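Local coordinates for succinylglutamate desuccinylase/aspartoacylase (PDB 3LWU), which binds zinc and is probably a metal-dependent hydrolase acting on ester bonds, at residues 191-203 with 360-372. Numbering follows the deposited sequence.
With ZN (zinc ion), chain C.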
# COMPACT_ATOMS: atom_id res chain seq x y z
N LEU A 191 -9.14 12.16 -21.03
CA LEU A 191 -8.19 11.17 -21.54
C LEU A 191 -7.70 10.21 -20.46
O LEU A 191 -7.05 10.61 -19.49
CB LEU A 191 -6.98 11.88 -22.13
CG LEU A 191 -7.19 12.97 -23.19
CD1 LEU A 191 -5.89 13.35 -23.77
CD2 LEU A 191 -8.16 12.54 -24.32
N HIS A 192 -8.02 8.94 -20.68
CA HIS A 192 -7.71 7.84 -19.80
C HIS A 192 -6.92 6.76 -20.54
O HIS A 192 -6.64 6.88 -21.72
CB HIS A 192 -9.01 7.25 -19.27
CG HIS A 192 -9.71 8.09 -18.25
ND1 HIS A 192 -9.82 7.71 -16.93
CD2 HIS A 192 -10.39 9.26 -18.36
CE1 HIS A 192 -10.55 8.60 -16.28
NE2 HIS A 192 -10.89 9.56 -17.12
N THR A 193 -6.49 5.72 -19.82
CA THR A 193 -6.02 4.48 -20.43
C THR A 193 -6.70 3.32 -19.71
O THR A 193 -7.19 3.48 -18.60
CB THR A 193 -4.48 4.26 -20.33
OG1 THR A 193 -4.17 3.72 -19.03
CG2 THR A 193 -3.67 5.55 -20.59
N GLY A 194 -6.67 2.15 -20.32
CA GLY A 194 -7.08 0.94 -19.63
C GLY A 194 -5.85 0.36 -18.98
O GLY A 194 -4.82 1.02 -18.92
N PRO A 195 -5.95 -0.87 -18.48
CA PRO A 195 -4.78 -1.50 -17.83
C PRO A 195 -3.83 -2.09 -18.87
O PRO A 195 -2.92 -1.38 -19.27
CB PRO A 195 -5.40 -2.52 -16.87
CG PRO A 195 -6.72 -2.79 -17.44
CD PRO A 195 -7.20 -1.52 -18.09
N LYS A 196 -4.00 -3.33 -19.27
CA LYS A 196 -3.41 -3.84 -20.51
C LYS A 196 -4.56 -3.84 -21.46
O LYS A 196 -5.53 -4.58 -21.29
CB LYS A 196 -2.87 -5.26 -20.35
CG LYS A 196 -1.82 -5.37 -19.25
CD LYS A 196 -0.53 -4.60 -19.61
CE LYS A 196 0.66 -4.93 -18.65
NZ LYS A 196 0.96 -6.42 -18.55
N SER A 197 -4.50 -2.93 -22.42
CA SER A 197 -5.71 -2.50 -23.09
C SER A 197 -5.46 -2.00 -24.49
O SER A 197 -4.40 -1.47 -24.77
CB SER A 197 -6.37 -1.39 -22.27
OG SER A 197 -7.53 -0.91 -22.90
N CYS A 198 -6.45 -2.18 -25.36
CA CYS A 198 -6.42 -1.60 -26.70
C CYS A 198 -7.13 -0.23 -26.63
O CYS A 198 -7.66 0.15 -25.55
CB CYS A 198 -7.11 -2.53 -27.70
SG CYS A 198 -8.94 -2.62 -27.55
N LYS A 199 -7.18 0.49 -27.75
CA LYS A 199 -7.77 1.82 -27.74
C LYS A 199 -9.26 1.66 -27.83
O LYS A 199 -9.75 0.91 -28.67
CB LYS A 199 -7.26 2.67 -28.90
CG LYS A 199 -5.77 3.02 -28.83
CD LYS A 199 -5.34 3.84 -30.02
CE LYS A 199 -3.83 3.92 -30.12
NZ LYS A 199 -3.41 4.92 -31.11
N HIS A 200 -9.99 2.35 -26.96
CA HIS A 200 -11.43 2.37 -27.06
C HIS A 200 -12.02 3.70 -26.60
O HIS A 200 -11.32 4.50 -26.05
CB HIS A 200 -12.04 1.14 -26.33
CG HIS A 200 -11.68 1.01 -24.88
ND1 HIS A 200 -10.42 0.65 -24.44
CD2 HIS A 200 -12.44 1.11 -23.76
CE1 HIS A 200 -10.40 0.59 -23.12
NE2 HIS A 200 -11.63 0.84 -22.68
N LEU A 201 -13.29 3.95 -26.83
CA LEU A 201 -13.91 5.24 -26.55
C LEU A 201 -15.27 5.08 -25.85
O LEU A 201 -16.00 4.17 -26.14
CB LEU A 201 -14.12 5.95 -27.89
CG LEU A 201 -14.98 7.21 -28.04
CD1 LEU A 201 -14.28 8.34 -27.31
CD2 LEU A 201 -15.15 7.55 -29.49
N TYR A 202 -15.59 5.96 -24.92
CA TYR A 202 -16.91 6.00 -24.33
C TYR A 202 -17.62 7.18 -24.96
O TYR A 202 -17.13 8.31 -24.86
CB TYR A 202 -16.81 6.24 -22.84
CG TYR A 202 -16.49 5.01 -22.03
CD1 TYR A 202 -15.18 4.65 -21.78
CD2 TYR A 202 -17.50 4.22 -21.50
CE1 TYR A 202 -14.88 3.55 -21.02
CE2 TYR A 202 -17.19 3.09 -20.74
CZ TYR A 202 -15.87 2.77 -20.52
OH TYR A 202 -15.52 1.68 -19.76
N CYS A 203 -18.75 6.93 -25.60
CA CYS A 203 -19.46 7.96 -26.39
C CYS A 203 -20.94 7.93 -26.08
O CYS A 203 -21.57 6.90 -26.27
CB CYS A 203 -19.26 7.65 -27.86
SG CYS A 203 -19.91 8.83 -29.04
N ASP A 360 -19.10 -15.23 -29.10
CA ASP A 360 -18.05 -14.44 -29.73
C ASP A 360 -17.91 -13.10 -29.02
O ASP A 360 -18.88 -12.52 -28.57
CB ASP A 360 -18.34 -14.15 -31.21
CG ASP A 360 -18.44 -15.40 -32.04
OD1 ASP A 360 -17.99 -16.49 -31.59
OD2 ASP A 360 -19.02 -15.30 -33.14
N CYS A 361 -16.68 -12.61 -28.92
CA CYS A 361 -16.47 -11.32 -28.30
C CYS A 361 -15.28 -10.64 -28.90
O CYS A 361 -14.56 -11.24 -29.68
CB CYS A 361 -16.31 -11.49 -26.79
SG CYS A 361 -14.75 -12.23 -26.24
N VAL A 362 -15.10 -9.36 -28.55
CA VAL A 362 -13.83 -8.66 -28.75
C VAL A 362 -13.28 -8.30 -27.38
O VAL A 362 -13.80 -7.40 -26.72
CB VAL A 362 -14.02 -7.40 -29.65
CG1 VAL A 362 -12.74 -6.62 -29.80
CG2 VAL A 362 -14.59 -7.80 -31.03
N PRO A 363 -12.23 -9.01 -26.92
CA PRO A 363 -11.65 -8.63 -25.67
C PRO A 363 -11.00 -7.24 -25.77
O PRO A 363 -10.26 -6.97 -26.74
CB PRO A 363 -10.58 -9.72 -25.43
CG PRO A 363 -10.99 -10.85 -26.25
CD PRO A 363 -11.59 -10.21 -27.46
N ILE A 364 -11.28 -6.38 -24.78
CA ILE A 364 -10.80 -4.99 -24.84
C ILE A 364 -9.59 -4.75 -23.96
O ILE A 364 -8.66 -4.07 -24.37
CB ILE A 364 -11.93 -3.99 -24.52
CG1 ILE A 364 -12.94 -3.99 -25.65
CG2 ILE A 364 -11.39 -2.56 -24.30
CD1 ILE A 364 -12.30 -3.66 -27.04
N LEU A 365 -9.63 -5.29 -22.74
CA LEU A 365 -8.57 -5.09 -21.77
C LEU A 365 -8.50 -6.28 -20.84
O LEU A 365 -9.49 -7.03 -20.67
CB LEU A 365 -8.78 -3.78 -20.97
CG LEU A 365 -10.08 -3.61 -20.21
CD1 LEU A 365 -9.98 -4.14 -18.75
CD2 LEU A 365 -10.56 -2.13 -20.19
N HIS A 366 -7.33 -6.46 -20.25
CA HIS A 366 -7.18 -7.45 -19.19
C HIS A 366 -6.38 -6.93 -18.01
O HIS A 366 -5.71 -5.91 -18.08
CB HIS A 366 -6.64 -8.80 -19.72
CG HIS A 366 -5.20 -8.80 -20.15
ND1 HIS A 366 -4.15 -8.83 -19.26
CD2 HIS A 366 -4.65 -8.85 -21.39
CE1 HIS A 366 -3.00 -8.88 -19.94
NE2 HIS A 366 -3.28 -8.88 -21.24
N PHE A 367 -6.43 -7.70 -16.93
CA PHE A 367 -5.77 -7.41 -15.67
C PHE A 367 -4.25 -7.35 -15.84
O PHE A 367 -3.66 -8.13 -16.60
CB PHE A 367 -6.18 -8.53 -14.70
CG PHE A 367 -5.84 -8.28 -13.27
CD1 PHE A 367 -6.41 -7.22 -12.58
CD2 PHE A 367 -5.03 -9.14 -12.59
CE1 PHE A 367 -6.10 -7.00 -11.25
CE2 PHE A 367 -4.74 -8.92 -11.27
CZ PHE A 367 -5.29 -7.85 -10.60
N ALA A 368 -3.63 -6.41 -15.14
CA ALA A 368 -2.20 -6.11 -15.30
C ALA A 368 -1.28 -7.05 -14.55
O ALA A 368 -0.09 -6.94 -14.68
CB ALA A 368 -1.90 -4.67 -14.82
N SER A 369 -1.80 -7.93 -13.72
CA SER A 369 -0.93 -8.87 -12.99
C SER A 369 -1.27 -10.30 -13.43
O SER A 369 -2.35 -10.55 -13.95
CB SER A 369 -1.16 -8.69 -11.49
OG SER A 369 -0.56 -9.70 -10.71
N ALA A 370 -0.35 -11.22 -13.21
CA ALA A 370 -0.53 -12.60 -13.61
C ALA A 370 -0.93 -13.47 -12.43
O ALA A 370 -1.08 -14.66 -12.63
CB ALA A 370 0.73 -13.14 -14.23
N SER A 371 -1.12 -12.91 -11.23
CA SER A 371 -1.67 -13.70 -10.11
C SER A 371 -3.01 -13.14 -9.66
O SER A 371 -3.13 -11.94 -9.38
CB SER A 371 -0.72 -13.75 -8.92
OG SER A 371 -0.09 -12.53 -8.73
N VAL A 372 -4.01 -14.00 -9.60
CA VAL A 372 -5.37 -13.56 -9.29
C VAL A 372 -6.04 -14.39 -8.20
O VAL A 372 -5.66 -15.52 -7.92
CB VAL A 372 -6.22 -13.53 -10.57
CG1 VAL A 372 -5.50 -12.75 -11.66
CG2 VAL A 372 -6.64 -14.98 -11.04
ZN ZN C . -9.12 5.96 -16.09
O HOH W 1 -0.92 -8.66 -17.59
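Ile364 sets its CG2 methyl squarely over the imidazole of His200, 3.4 Å from the ring centroid and 13° off the normal, a close CH-pi contact. His200 ND1 donates to Cys198 O, 3.0 Å away in the ring plane, from above the carbonyl plane, which restrains ring rotation. That oxygen also takes the Ser197 hydroxyl on a lone pair, accepting from two side chains in all. Leu365 brings CD2 obliquely to the His200 ring and lays CD1 against Pro195 CG, 3.8 Å away, while the other branch of Ile364 puts CD1 beside Cys198 SG.

Beneath these side chains, strand 196-204 joins strand 362-366 in a short antiparallel pairing. His366 N donates to Lys196 O at 2.8 Å and Cys198 N to Ile364 O at 3.1 Å, the latter almost straight, whereas the return bond from Lys196 N to His366 O is weak. Ile364 and Leu365 form a classic beta bulge against strand 377-382. On one sheet face, Lys196 CB lies over the His366 ring, offset toward its rim, 3.8 Å from that centroid. With CG between the backbone N and carbonyl carbon (chi1 71°), that ring also turns ND1 to Phe367 O, while the bent lysine chain reaches the same carbonyl through a water at NZ.

An alanine in place of His200 would probably leave the Ile364 methyl without its aromatic partner and Cys198 O with one donor fewer. His192, on the preceding strand, binds zinc through ND1 with His63 and Glu66, and His200 NE2 hydrogen-bonds an unidentified molecule, probably from the crystallisation liquor. The CH-pi contact and ND1 bond probably steady the His200 ring, with NE2 directed to this molecule, consistent with a pocket on the metal's side of the fold.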